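Local coordinates for protein diguanylate cyclase/phosphodiesterase (Caldicellulosiruptor saccharolyticus, PDB 3MTK) that is the GGDEF domain of a longer PAS-GGDEF-EAL protein that may, as a whole, hydrolyse the second messenger cyclic di-GMP, at residues A[18-26]-A[136-144]; A[101-109]-A[120-128]. All coordinates share one frame; numbering follows the deposited sequence.

Contact 1: residues A[18-26]-A[136-144]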
loop_
_atom_site.group_PDB
_atom_site.type_symbol
_atom_site.label_atom_id
_atom_site.label_comp_id
_atom_site.label_asym_id
_atom_site.label_seq_id
_atom_site.Cartn_x
_atom_site.Cartn_y
_atom_site.Cartn_z
ATOM N N LYS A 18 9.759 4.511 -2.173
ATOM C CA LYS A 18 9.421 5.521 -1.180
ATOM C C LYS A 18 9.917 6.932 -1.525
ATOM O O LYS A 18 9.315 7.921 -1.113
ATOM C CB LYS A 18 9.921 5.101 0.203
ATOM C CG LYS A 18 9.448 6.032 1.300
ATOM C CD LYS A 18 9.983 5.655 2.670
ATOM C CE LYS A 18 9.283 4.431 3.243
ATOM N NZ LYS A 18 9.529 4.287 4.721
ATOM N N ASN A 19 11.003 7.035 -2.280
ATOM C CA ASN A 19 11.505 8.352 -2.670
ATOM C C ASN A 19 10.500 9.008 -3.623
ATOM O O ASN A 19 10.175 10.197 -3.496
ATOM C CB ASN A 19 12.865 8.237 -3.363
ATOM C CG ASN A 19 13.970 7.845 -2.407
ATOM O OD1 ASN A 19 13.990 8.284 -1.261
ATOM N ND2 ASN A 19 14.906 7.027 -2.880
ATOM N N SER A 20 10.013 8.221 -4.578
ATOM C CA SER A 20 9.038 8.696 -5.538
ATOM C C SER A 20 7.760 9.067 -4.806
ATOM O O SER A 20 7.101 10.041 -5.161
ATOM C CB SER A 20 8.762 7.621 -6.580
ATOM O OG SER A 20 9.977 7.220 -7.198
ATOM N N LEU A 21 7.413 8.298 -3.777
ATOM C CA LEU A 21 6.217 8.590 -2.991
ATOM C C LEU A 21 6.363 9.970 -2.367
ATOM O O LEU A 21 5.409 10.748 -2.323
ATOM C CB LEU A 21 6.024 7.562 -1.864
ATOM C CG LEU A 21 4.958 7.920 -0.815
ATOM C CD1 LEU A 21 3.614 8.091 -1.505
ATOM C CD2 LEU A 21 4.862 6.839 0.253
ATOM N N ILE A 22 7.560 10.266 -1.875
ATOM C CA ILE A 22 7.813 11.548 -1.242
ATOM C C ILE A 22 7.693 12.740 -2.211
ATOM O O ILE A 22 7.024 13.729 -1.897
ATOM C CB ILE A 22 9.186 11.533 -0.565
ATOM C CG1 ILE A 22 9.126 10.596 0.647
ATOM C CG2 ILE A 22 9.594 12.949 -0.167
ATOM C CD1 ILE A 22 10.438 10.457 1.404
ATOM N N ARG A 23 8.329 12.650 -3.377
ATOM C CA ARG A 23 8.231 13.732 -4.354
ATOM C C ARG A 23 6.756 13.989 -4.639
ATOM O O ARG A 23 6.267 15.101 -4.463
ATOM C CB ARG A 23 8.914 13.373 -5.680
ATOM C CG ARG A 23 10.427 13.487 -5.701
ATOM C CD ARG A 23 10.934 13.505 -7.149
ATOM N NE ARG A 23 10.245 12.509 -7.962
ATOM C CZ ARG A 23 10.413 12.350 -9.271
ATOM N NH1 ARG A 23 11.256 13.130 -9.931
ATOM N NH2 ARG A 23 9.735 11.406 -9.916
ATOM N N TRP A 24 6.050 12.952 -5.079
ATOM C CA TRP A 24 4.642 13.100 -5.391
ATOM C C TRP A 24 3.820 13.585 -4.210
ATOM O O TRP A 24 2.783 14.204 -4.404
ATOM C CB TRP A 24 4.066 11.795 -5.950
ATOM C CG TRP A 24 4.220 11.677 -7.453
ATOM C CD1 TRP A 24 3.868 12.614 -8.394
ATOM C CD2 TRP A 24 4.725 10.553 -8.182
ATOM N NE1 TRP A 24 4.123 12.139 -9.657
ATOM C CE2 TRP A 24 4.648 10.876 -9.559
ATOM C CE3 TRP A 24 5.235 9.302 -7.809
ATOM C CZ2 TRP A 24 5.060 9.988 -10.563
ATOM C CZ3 TRP A 24 5.646 8.415 -8.810
ATOM C CH2 TRP A 24 5.554 8.765 -10.170
ATOM N N LEU A 25 4.277 13.321 -2.990
ATOM C CA LEU A 25 3.547 13.789 -1.813
ATOM C C LEU A 25 3.700 15.301 -1.664
ATOM O O LEU A 25 2.716 16.012 -1.476
ATOM C CB LEU A 25 4.046 13.097 -0.544
ATOM C CG LEU A 25 3.331 11.787 -0.176
ATOM C CD1 LEU A 25 3.997 11.150 1.036
ATOM C CD2 LEU A 25 1.864 12.072 0.114
ATOM N N ASN A 26 4.935 15.787 -1.743
ATOM C CA ASN A 26 5.188 17.220 -1.629
ATOM C C ASN A 26 4.397 17.968 -2.692
ATOM O O ASN A 26 3.877 19.055 -2.447
ATOM C CB ASN A 26 6.673 17.530 -1.809
ATOM C CG ASN A 26 7.530 16.892 -0.742
ATOM O OD1 ASN A 26 7.092 16.719 0.396
ATOM N ND2 ASN A 26 8.764 16.551 -1.099
ATOM N N ALA A 136 5.819 17.723 6.643
ATOM C CA ALA A 136 5.340 17.723 5.263
ATOM C C ALA A 136 4.994 16.304 4.806
ATOM O O ALA A 136 3.988 15.724 5.230
ATOM C CB ALA A 136 6.400 18.322 4.344
ATOM N N ALA A 137 5.831 15.754 3.931
ATOM C CA ALA A 137 5.626 14.405 3.425
ATOM C C ALA A 137 5.803 13.441 4.589
ATOM O O ALA A 137 4.955 12.576 4.828
ATOM C CB ALA A 137 6.639 14.097 2.327
ATOM N N ALA A 138 6.901 13.619 5.320
ATOM C CA ALA A 138 7.226 12.780 6.468
ATOM C C ALA A 138 6.084 12.654 7.463
ATOM O O ALA A 138 5.739 11.546 7.859
ATOM C CB ALA A 138 8.460 13.320 7.167
ATOM N N ASN A 139 5.495 13.777 7.864
ATOM C CA ASN A 139 4.393 13.765 8.830
ATOM C C ASN A 139 3.174 12.966 8.378
ATOM O O ASN A 139 2.493 12.353 9.193
ATOM C CB ASN A 139 3.973 15.196 9.163
ATOM C CG ASN A 139 5.082 15.983 9.838
ATOM O OD1 ASN A 139 6.187 16.100 9.303
ATOM N ND2 ASN A 139 4.793 16.526 11.017
ATOM N N LEU A 140 2.897 12.985 7.079
ATOM C CA LEU A 140 1.767 12.249 6.517
ATOM C C LEU A 140 2.072 10.765 6.543
ATOM O O LEU A 140 1.232 9.943 6.923
ATOM C CB LEU A 140 1.520 12.673 5.070
ATOM C CG LEU A 140 0.697 13.935 4.817
ATOM C CD1 LEU A 140 1.049 14.510 3.448
ATOM C CD2 LEU A 140 -0.786 13.604 4.913
HETATM N N MSE A 141 3.279 10.431 6.110
HETATM C CA MSE A 141 3.710 9.051 6.085
HETATM C C MSE A 141 3.747 8.521 7.502
HETATM O O MSE A 141 3.466 7.352 7.741
HETATM C CB MSE A 141 5.079 8.946 5.435
HETATM C CG MSE A 141 5.029 9.312 3.990
HETATM SE SE MSE A 141 6.652 8.856 3.116
HETATM C CE MSE A 141 6.605 6.938 3.409
ATOM N N ARG A 142 4.095 9.388 8.444
ATOM C CA ARG A 142 4.123 8.992 9.842
ATOM C C ARG A 142 2.689 8.709 10.258
ATOM O O ARG A 142 2.399 7.690 10.874
ATOM C CB ARG A 142 4.703 10.109 10.699
ATOM C CG ARG A 142 6.186 10.297 10.518
ATOM C CD ARG A 142 6.702 11.456 11.346
ATOM N NE ARG A 142 8.155 11.390 11.480
ATOM C CZ ARG A 142 8.905 12.343 12.019
ATOM N NH1 ARG A 142 8.342 13.449 12.477
ATOM N NH2 ARG A 142 10.217 12.184 12.109
ATOM N N ARG A 143 1.779 9.603 9.891
ATOM C CA ARG A 143 0.386 9.417 10.252
ATOM C C ARG A 143 -0.205 8.114 9.725
ATOM O O ARG A 143 -1.005 7.471 10.403
ATOM C CB ARG A 143 -0.451 10.576 9.756
ATOM C CG ARG A 143 -1.856 10.540 10.307
ATOM C CD ARG A 143 -2.569 11.796 9.921
ATOM N NE ARG A 143 -1.778 12.961 10.285
ATOM C CZ ARG A 143 -1.980 14.168 9.780
ATOM N NH1 ARG A 143 -2.948 14.355 8.890
ATOM N NH2 ARG A 143 -1.221 15.185 10.164
ATOM N N CYS A 144 0.174 7.737 8.509
ATOM C CA CYS A 144 -0.323 6.507 7.918
ATOM C C CYS A 144 0.232 5.340 8.687
ATOM O O CYS A 144 -0.461 4.361 8.958
ATOM C CB CYS A 144 0.117 6.389 6.469
ATOM S SG CYS A 144 -1.221 6.652 5.339
#

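Contact 2: residues A[101-109]-A[120-128]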
loop_
_atom_site.group_PDB
_atom_site.type_symbol
_atom_site.label_atom_id
_atom_site.label_comp_id
_atom_site.label_asym_id
_atom_site.label_seq_id
_atom_site.Cartn_x
_atom_site.Cartn_y
_atom_site.Cartn_z
ATOM N N ILE A 101 -11.244 1.069 0.136
ATOM C CA ILE A 101 -10.340 0.228 0.902
ATOM C C ILE A 101 -10.840 -1.204 0.993
ATOM O O ILE A 101 -10.094 -2.149 0.747
ATOM C CB ILE A 101 -10.162 0.803 2.324
ATOM C CG1 ILE A 101 -9.293 2.066 2.257
ATOM C CG2 ILE A 101 -9.578 -0.255 3.255
ATOM C CD1 ILE A 101 -9.135 2.793 3.586
ATOM N N GLU A 102 -12.114 -1.356 1.342
ATOM C CA GLU A 102 -12.722 -2.673 1.482
ATOM C C GLU A 102 -12.797 -3.411 0.151
ATOM O O GLU A 102 -12.498 -4.605 0.070
ATOM C CB GLU A 102 -14.118 -2.534 2.083
ATOM C CG GLU A 102 -14.172 -1.543 3.223
ATOM C CD GLU A 102 -15.470 -1.609 3.983
ATOM O OE1 GLU A 102 -16.532 -1.667 3.328
ATOM O OE2 GLU A 102 -15.428 -1.600 5.235
ATOM N N ARG A 103 -13.196 -2.696 -0.893
ATOM C CA ARG A 103 -13.296 -3.296 -2.208
ATOM C C ARG A 103 -11.958 -3.947 -2.496
ATOM O O ARG A 103 -11.873 -5.152 -2.757
ATOM C CB ARG A 103 -13.580 -2.226 -3.261
ATOM C CG ARG A 103 -14.000 -2.778 -4.620
ATOM C CD ARG A 103 -14.032 -1.668 -5.653
ATOM N NE ARG A 103 -14.765 -0.514 -5.148
ATOM C CZ ARG A 103 -14.431 0.746 -5.399
ATOM N NH1 ARG A 103 -13.375 1.011 -6.155
ATOM N NH2 ARG A 103 -15.136 1.739 -4.872
HETATM N N MSE A 104 -10.904 -3.141 -2.421
HETATM C CA MSE A 104 -9.558 -3.623 -2.681
HETATM C C MSE A 104 -9.100 -4.723 -1.728
HETATM O O MSE A 104 -8.435 -5.672 -2.143
HETATM C CB MSE A 104 -8.564 -2.475 -2.610
HETATM C CG MSE A 104 -7.139 -2.972 -2.645
HETATM SE SE MSE A 104 -5.842 -1.585 -2.521
HETATM C CE MSE A 104 -6.180 -0.987 -0.705
ATOM N N LEU A 105 -9.431 -4.582 -0.451
ATOM C CA LEU A 105 -9.033 -5.578 0.533
ATOM C C LEU A 105 -9.710 -6.910 0.219
ATOM O O LEU A 105 -9.062 -7.952 0.230
ATOM C CB LEU A 105 -9.414 -5.117 1.944
ATOM C CG LEU A 105 -8.858 -5.923 3.123
ATOM C CD1 LEU A 105 -7.339 -5.754 3.205
ATOM C CD2 LEU A 105 -9.509 -5.440 4.409
ATOM N N SER A 106 -11.011 -6.869 -0.065
ATOM C CA SER A 106 -11.761 -8.076 -0.394
ATOM C C SER A 106 -11.103 -8.780 -1.575
ATOM O O SER A 106 -11.044 -10.010 -1.626
ATOM C CB SER A 106 -13.202 -7.733 -0.758
ATOM O OG SER A 106 -13.260 -7.073 -2.007
ATOM N N GLN A 107 -10.605 -7.992 -2.518
ATOM C CA GLN A 107 -9.938 -8.539 -3.688
ATOM C C GLN A 107 -8.524 -9.036 -3.372
ATOM O O GLN A 107 -8.092 -10.088 -3.870
ATOM C CB GLN A 107 -9.900 -7.481 -4.787
ATOM C CG GLN A 107 -11.302 -7.087 -5.235
ATOM C CD GLN A 107 -11.307 -5.913 -6.186
ATOM O OE1 GLN A 107 -10.779 -5.994 -7.297
ATOM N NE2 GLN A 107 -11.903 -4.807 -5.752
ATOM N N LEU A 108 -7.799 -8.282 -2.549
ATOM C CA LEU A 108 -6.448 -8.683 -2.172
ATOM C C LEU A 108 -6.501 -9.997 -1.405
ATOM O O LEU A 108 -5.578 -10.801 -1.461
ATOM C CB LEU A 108 -5.793 -7.609 -1.309
ATOM C CG LEU A 108 -5.178 -6.433 -2.073
ATOM C CD1 LEU A 108 -4.682 -5.386 -1.077
ATOM C CD2 LEU A 108 -4.034 -6.937 -2.956
ATOM N N LEU A 109 -7.604 -10.203 -0.698
ATOM C CA LEU A 109 -7.816 -11.399 0.094
ATOM C C LEU A 109 -8.044 -12.614 -0.788
ATOM O O LEU A 109 -8.013 -13.744 -0.306
ATOM C CB LEU A 109 -9.011 -11.184 1.019
ATOM C CG LEU A 109 -8.732 -10.912 2.498
ATOM C CD1 LEU A 109 -7.348 -10.330 2.700
ATOM C CD2 LEU A 109 -9.806 -9.997 3.031
ATOM N N ARG A 120 -2.843 -17.748 -0.250
ATOM C CA ARG A 120 -3.706 -16.774 0.385
ATOM C C ARG A 120 -2.877 -16.039 1.431
ATOM O O ARG A 120 -2.163 -16.664 2.212
ATOM C CB ARG A 120 -4.884 -17.479 1.057
ATOM C CG ARG A 120 -6.054 -17.749 0.143
ATOM C CD ARG A 120 -7.084 -18.623 0.833
ATOM N NE ARG A 120 -8.441 -18.368 0.349
ATOM C CZ ARG A 120 -9.123 -17.246 0.578
ATOM N NH1 ARG A 120 -8.579 -16.266 1.285
ATOM N NH2 ARG A 120 -10.354 -17.103 0.105
ATOM N N VAL A 121 -2.966 -14.713 1.437
ATOM C CA VAL A 121 -2.230 -13.900 2.388
ATOM C C VAL A 121 -3.153 -12.931 3.080
ATOM O O VAL A 121 -4.244 -12.659 2.602
ATOM C CB VAL A 121 -1.144 -13.075 1.705
ATOM C CG1 VAL A 121 0.000 -13.965 1.287
ATOM C CG2 VAL A 121 -1.741 -12.357 0.513
ATOM N N ASN A 122 -2.694 -12.407 4.206
ATOM C CA ASN A 122 -3.446 -11.443 4.985
ATOM C C ASN A 122 -2.797 -10.087 4.861
ATOM O O ASN A 122 -1.616 -9.996 4.528
ATOM C CB ASN A 122 -3.479 -11.865 6.441
ATOM C CG ASN A 122 -4.397 -13.030 6.664
ATOM O OD1 ASN A 122 -4.201 -13.830 7.576
ATOM N ND2 ASN A 122 -5.425 -13.127 5.828
ATOM N N PHE A 123 -3.578 -9.041 5.125
ATOM C CA PHE A 123 -3.096 -7.670 5.025
ATOM C C PHE A 123 -3.645 -6.825 6.157
ATOM O O PHE A 123 -4.421 -7.292 6.985
ATOM C CB PHE A 123 -3.563 -7.013 3.713
ATOM C CG PHE A 123 -3.197 -7.776 2.454
ATOM C CD1 PHE A 123 -3.900 -8.918 2.084
ATOM C CD2 PHE A 123 -2.171 -7.336 1.639
ATOM C CE1 PHE A 123 -3.584 -9.609 0.917
ATOM C CE2 PHE A 123 -1.848 -8.017 0.468
ATOM C CZ PHE A 123 -2.557 -9.156 0.107
ATOM N N ASN A 124 -3.224 -5.566 6.163
ATOM C CA ASN A 124 -3.684 -4.556 7.098
ATOM C C ASN A 124 -3.495 -3.246 6.356
ATOM O O ASN A 124 -2.572 -3.106 5.536
ATOM C CB ASN A 124 -2.901 -4.589 8.403
ATOM C CG ASN A 124 -3.608 -5.422 9.469
ATOM O OD1 ASN A 124 -4.697 -5.054 9.946
ATOM N ND2 ASN A 124 -3.011 -6.552 9.830
ATOM N N ILE A 125 -4.389 -2.299 6.613
ATOM C CA ILE A 125 -4.337 -1.030 5.919
ATOM C C ILE A 125 -4.448 0.186 6.818
ATOM O O ILE A 125 -5.328 0.262 7.675
ATOM C CB ILE A 125 -5.442 -0.973 4.845
ATOM C CG1 ILE A 125 -5.043 -1.858 3.664
ATOM C CG2 ILE A 125 -5.681 0.450 4.397
ATOM C CD1 ILE A 125 -6.104 -1.946 2.564
ATOM N N GLY A 126 -3.535 1.128 6.611
ATOM C CA GLY A 126 -3.540 2.363 7.365
ATOM C C GLY A 126 -3.702 3.463 6.335
ATOM O O GLY A 126 -2.981 3.483 5.331
ATOM N N ALA A 127 -4.647 4.370 6.554
ATOM C CA ALA A 127 -4.868 5.449 5.589
ATOM C C ALA A 127 -4.944 6.824 6.246
ATOM O O ALA A 127 -5.274 6.943 7.426
ATOM C CB ALA A 127 -6.143 5.175 4.794
ATOM N N ALA A 128 -4.642 7.866 5.478
ATOM C CA ALA A 128 -4.685 9.219 6.020
ATOM C C ALA A 128 -5.060 10.290 4.988
ATOM O O ALA A 128 -4.548 10.303 3.868
ATOM C CB ALA A 128 -3.348 9.554 6.660
HETATM O O HOH W 1 -6.528 -14.657 1.647
#

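Contact 1: residues A[18-26]-A[136-144]
The helical segments 18-26 and 137-144 cross steeply, their N-to-C directions 115° apart and their axes 9.9 Å from each other at the closest point, and the backbones come nearest where Leu25 faces Ala137. The small side chain of Ala137 lets the two backbones come near each other here: its CB lies against Leu25 CB and Ile22 CG2, and Asn26 OD1 comes to 3.3 Å from Ala137 CB, a van der Waals contact. One turn on, Met141, modelled as selenomethionine, is the knob in a hole formed by Lys18, Leu21, Ile22 and Leu25. Leu25 CD1 presses on the root of the chain, 3.6 Å from Met141 CG. Ile22 crosses at about a right angle and brings CG1 to 3.9 Å from Met141 SE. The last torsion of Met141 (chi3 61°) bends its methyl, CE, round to meet Leu21 CD2 tip to tip at 3.6 Å. That same methyl lies against the aliphatic chain of Lys18, with Met141 CE 3.7 Å from Lys18 CG. No hydrogen bond joins the two segments; the contact is mostly apolar, with Lys18 at its exposed margin. Beneath it, Leu21 reaches Phe81 and Ile91 while Met141 rests on Phe41, so two helices on one face of the central sheet of the GGDEF fold are packed together, knob into hole.

Contact 2: residues A[101-109]-A[120-128]
The Phe123 ring carries Leu108 on one face and Leu109 at its edge. Leu108 CB makes a CH-pi contact, 4.0 Å from the centroid of the Phe123 ring and 22° off its normal, displaced toward the rim. Near the ring plane, Leu109 CD1 approaches Phe123 CD1 to 3.8 Å as the two side chains run past each other in opposite directions. The backbone also bears on the ring, with Leu108 O 3.3 Å from Phe123 CE1. The other flat group, the Arg120 guanidinium, stands obliquely to Leu109 O; Arg120 NH1 comes within 3.0 Å of that oxygen, but the angle is too poor for a hydrogen bond. Water 1 links the backbones where they come nearest, just past the helix and before the strand, donating to Leu109 O at 2.6 Å and to Val121 O.

Further along, the contact is wholly apolar. Leu105 CD1 touches both Phe123 CB and Ile125 CD1. Met104 starts out to one side, but a bend at its last torsion (chi3 67°) swings the selenomethionine methyl back onto the strand, and Met104 CE packs tightly on Ile125 CD1 at 3.4 Å. Ile101 slides past Ile125 and ends with its CD1 4.0 Å from Ala127 CB. Met104 and Leu108 also touch Leu42 of the neighbouring strand, and helix 56-74 flanks them through Ile73 and Ile70. Helix 101-108 thus runs almost antiparallel (163°) over strand 123-128, as the returning half of a split beta-alpha-beta unit: strand 87-93, helix 97-108 and strand 123-129, with strand 37-44 between the two strands. This is the ferredoxin-like core that GGDEF domains share with nucleotide cyclases.

In the fold
Both contacts build the same GGDEF domain, on opposite sides of its centre, about 21 Å apart from centre to centre. Contact 2 is the more deeply buried, a helix laid on a strand of the central sheet; contact 1 is partly buried and joins two helices on the sheet's other face. Apolar packing dominates each, yet contact 2 adds an aromatic ring and a water bridge between the backbones at the Leu109-Val121 end, whereas contact 1 is aliphatic packing with no ring and no hydrogen bond across it. Strand 123-129 leads on to helix 137-154, so one element of each contact follows the other in the chain, and they touch directly: Cys144 SG packs 3.6 Å from Gly126 O.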